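Local atomic coordinates of uncharacterized protein AF_0941 (Archaeoglobus fulgidus, PDB entry 1YOZ), a protein that is of unknown function but forms an all-helical, two-chain assembly and belongs to the AF0941-like family. Residues Leu4-Phe9 / Arg40-Glu45. Numbering follows the deposited sequence.
Sequences LYINSF and RSDCEE
The carboxylate of D42 grips the first turn of helix 8-18 through S8, one oxygen for its backbone and the other for its hydroxyl. S8 N reaches D42 OD2 on the syn side at 2.8 Å, nearly straight (174°) though 17° out of the carboxylate plane. S8 OG donates to the syn lone pair of D42 OD1 at 2.6 Å. The hydroxyl meets this oxygen because OG lies beside its own backbone N, anti to the carbonyl carbon (chi1 -69°), which puts OG near S8 N and within reach of the second carboxylate oxygen. D42 OD2 also accepts from a water at 2.8 Å; that water in turn accepts from F9 N, extending the grip to a second amide of the opening turn. Beside these bonds I6 packs with its methyls, CG2 3.7 Å from D42 OD1 and CD1 3.6 Å from E45 CG, the I6 and E45 side chains crossing at about a right angle. The polar end of E45 turns elsewhere, OE2 bonding to H2 of the second subunit.

N7, the N-cap residue, closes the start of the helix: its OD1 accepts from L10 N, and its ND2 donates to Y5 OH at 2.9 Å, with the hydroxyl in the amide plane. Y70 and F39 also touch the N7 side chain, and N63 holds I6 N.

An alanine in place of D42 would probably leave S8 N and OG without the carboxylate oxygens that accept from them and the bridging water without its carboxylate. The contact thus ties the start of helix 8-18 to the middle of helix 32-51, and a buried acidic group beside N-terminal amides is likely to be stabilised as the anion by the helix dipole.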
loop_
_atom_site.group_PDB
_atom_site.type_symbol
_atom_site.label_atom_id
_atom_site.label_comp_id
_atom_site.label_asym_id
_atom_site.label_seq_id
_atom_site.Cartn_x
_atom_site.Cartn_y
_atom_site.Cartn_z
ATOM N N LEU B 4 -5.215 -4.254 -8.171
ATOM C CA LEU B 4 -3.828 -4.474 -8.492
ATOM C C LEU B 4 -2.908 -3.527 -7.764
ATOM O O LEU B 4 -3.131 -2.309 -7.735
ATOM C CB LEU B 4 -3.607 -4.402 -10.034
ATOM C CG LEU B 4 -2.197 -4.599 -10.614
ATOM C CD1 LEU B 4 -1.555 -6.010 -10.481
ATOM C CD2 LEU B 4 -2.138 -4.144 -12.115
ATOM N N TYR B 5 -1.865 -4.084 -7.177
ATOM C CA TYR B 5 -0.811 -3.252 -6.560
ATOM C C TYR B 5 0.421 -4.083 -6.411
ATOM O O TYR B 5 0.649 -4.721 -5.362
ATOM C CB TYR B 5 -1.246 -2.660 -5.197
ATOM C CG TYR B 5 -0.180 -1.824 -4.478
ATOM C CD1 TYR B 5 0.162 -2.066 -3.140
ATOM C CD2 TYR B 5 0.476 -0.788 -5.128
ATOM C CE1 TYR B 5 1.074 -1.259 -2.476
ATOM C CE2 TYR B 5 1.411 0.014 -4.473
ATOM C CZ TYR B 5 1.702 -0.211 -3.161
ATOM O OH TYR B 5 2.676 0.553 -2.563
ATOM N N ILE B 6 1.206 -4.096 -7.486
ATOM C CA ILE B 6 2.552 -4.590 -7.466
ATOM C C ILE B 6 3.510 -3.576 -6.782
ATOM O O ILE B 6 3.477 -2.388 -7.074
ATOM C CB ILE B 6 3.030 -4.925 -8.935
ATOM C CG1 ILE B 6 2.235 -6.122 -9.502
ATOM C CG2 ILE B 6 4.503 -5.179 -8.970
ATOM C CD1 ILE B 6 2.414 -6.391 -11.040
ATOM N N ASN B 7 4.336 -4.066 -5.843
ATOM C CA ASN B 7 5.390 -3.307 -5.211
ATOM C C ASN B 7 6.318 -4.313 -4.553
ATOM O O ASN B 7 6.030 -4.829 -3.458
ATOM C CB ASN B 7 4.812 -2.325 -4.147
ATOM C CG ASN B 7 5.856 -1.432 -3.550
ATOM O OD1 ASN B 7 7.043 -1.741 -3.585
ATOM N ND2 ASN B 7 5.417 -0.344 -2.905
ATOM N N SER B 8 7.402 -4.614 -5.275
ATOM C CA SER B 8 8.375 -5.623 -4.904
ATOM C C SER B 8 9.147 -5.210 -3.674
ATOM O O SER B 8 9.411 -6.052 -2.827
ATOM C CB SER B 8 9.327 -5.862 -6.080
ATOM O OG SER B 8 8.586 -6.512 -7.130
ATOM N N PHE B 9 9.456 -3.919 -3.552
ATOM C CA PHE B 9 10.214 -3.475 -2.377
ATOM C C PHE B 9 9.402 -3.683 -1.111
ATOM O O PHE B 9 9.901 -4.259 -0.093
ATOM C CB PHE B 9 10.667 -2.019 -2.476
ATOM C CG PHE B 9 11.479 -1.568 -1.305
ATOM C CD1 PHE B 9 12.861 -1.774 -1.278
ATOM C CD2 PHE B 9 10.868 -0.947 -0.212
ATOM C CE1 PHE B 9 13.621 -1.388 -0.173
ATOM C CE2 PHE B 9 11.612 -0.573 0.906
ATOM C CZ PHE B 9 12.987 -0.777 0.924
ATOM N N ARG B 40 11.935 0.019 -11.282
ATOM C CA ARG B 40 11.907 -0.067 -12.771
ATOM C C ARG B 40 11.295 -1.399 -13.224
ATOM O O ARG B 40 10.450 -1.410 -14.139
ATOM C CB ARG B 40 13.302 0.046 -13.429
ATOM C CG ARG B 40 13.960 1.385 -13.382
ATOM C CD ARG B 40 15.330 1.333 -14.124
ATOM N NE ARG B 40 16.157 2.453 -13.672
ATOM C CZ ARG B 40 17.222 2.362 -12.877
ATOM N NH1 ARG B 40 17.642 1.187 -12.424
ATOM N NH2 ARG B 40 17.892 3.460 -12.555
ATOM N N SER B 41 11.730 -2.522 -12.617
ATOM C CA SER B 41 11.165 -3.802 -13.015
ATOM C C SER B 41 9.686 -3.921 -12.725
ATOM O O SER B 41 8.970 -4.565 -13.484
ATOM C CB SER B 41 11.885 -5.019 -12.412
ATOM O OG SER B 41 12.242 -4.792 -11.070
ATOM N N ASP B 42 9.240 -3.334 -11.600
ATOM C CA ASP B 42 7.823 -3.279 -11.273
ATOM C C ASP B 42 7.017 -2.533 -12.317
ATOM O O ASP B 42 5.957 -3.015 -12.731
ATOM C CB ASP B 42 7.606 -2.596 -9.909
ATOM C CG ASP B 42 7.889 -3.526 -8.736
ATOM O OD1 ASP B 42 8.181 -4.752 -8.947
ATOM O OD2 ASP B 42 7.802 -3.024 -7.593
ATOM N N CYS B 43 7.485 -1.351 -12.726
ATOM C CA CYS B 43 6.757 -0.591 -13.776
ATOM C C CYS B 43 6.562 -1.454 -15.016
ATOM O O CYS B 43 5.486 -1.459 -15.624
ATOM C CB CYS B 43 7.539 0.637 -14.158
ATOM S SG CYS B 43 7.431 1.916 -12.841
ATOM N N GLU B 44 7.634 -2.145 -15.392
ATOM C CA GLU B 44 7.576 -3.028 -16.579
ATOM C C GLU B 44 6.595 -4.153 -16.369
ATOM O O GLU B 44 5.814 -4.421 -17.253
ATOM C CB GLU B 44 8.943 -3.583 -16.960
ATOM C CG GLU B 44 8.840 -4.609 -18.161
ATOM C CD GLU B 44 10.189 -5.117 -18.573
ATOM O OE1 GLU B 44 10.860 -5.744 -17.694
ATOM O OE2 GLU B 44 10.571 -4.865 -19.748
ATOM N N GLU B 45 6.603 -4.823 -15.206
ATOM C CA GLU B 45 5.594 -5.888 -14.963
ATOM C C GLU B 45 4.176 -5.329 -15.091
ATOM O O GLU B 45 3.276 -5.931 -15.746
ATOM C CB GLU B 45 5.771 -6.552 -13.568
ATOM C CG GLU B 45 4.792 -7.659 -13.367
ATOM C CD GLU B 45 5.059 -8.570 -12.145
ATOM O OE1 GLU B 45 6.005 -8.306 -11.347
ATOM O OE2 GLU B 45 4.287 -9.554 -11.999
HETATM O O HOH W 1 9.737 -2.118 -5.733
#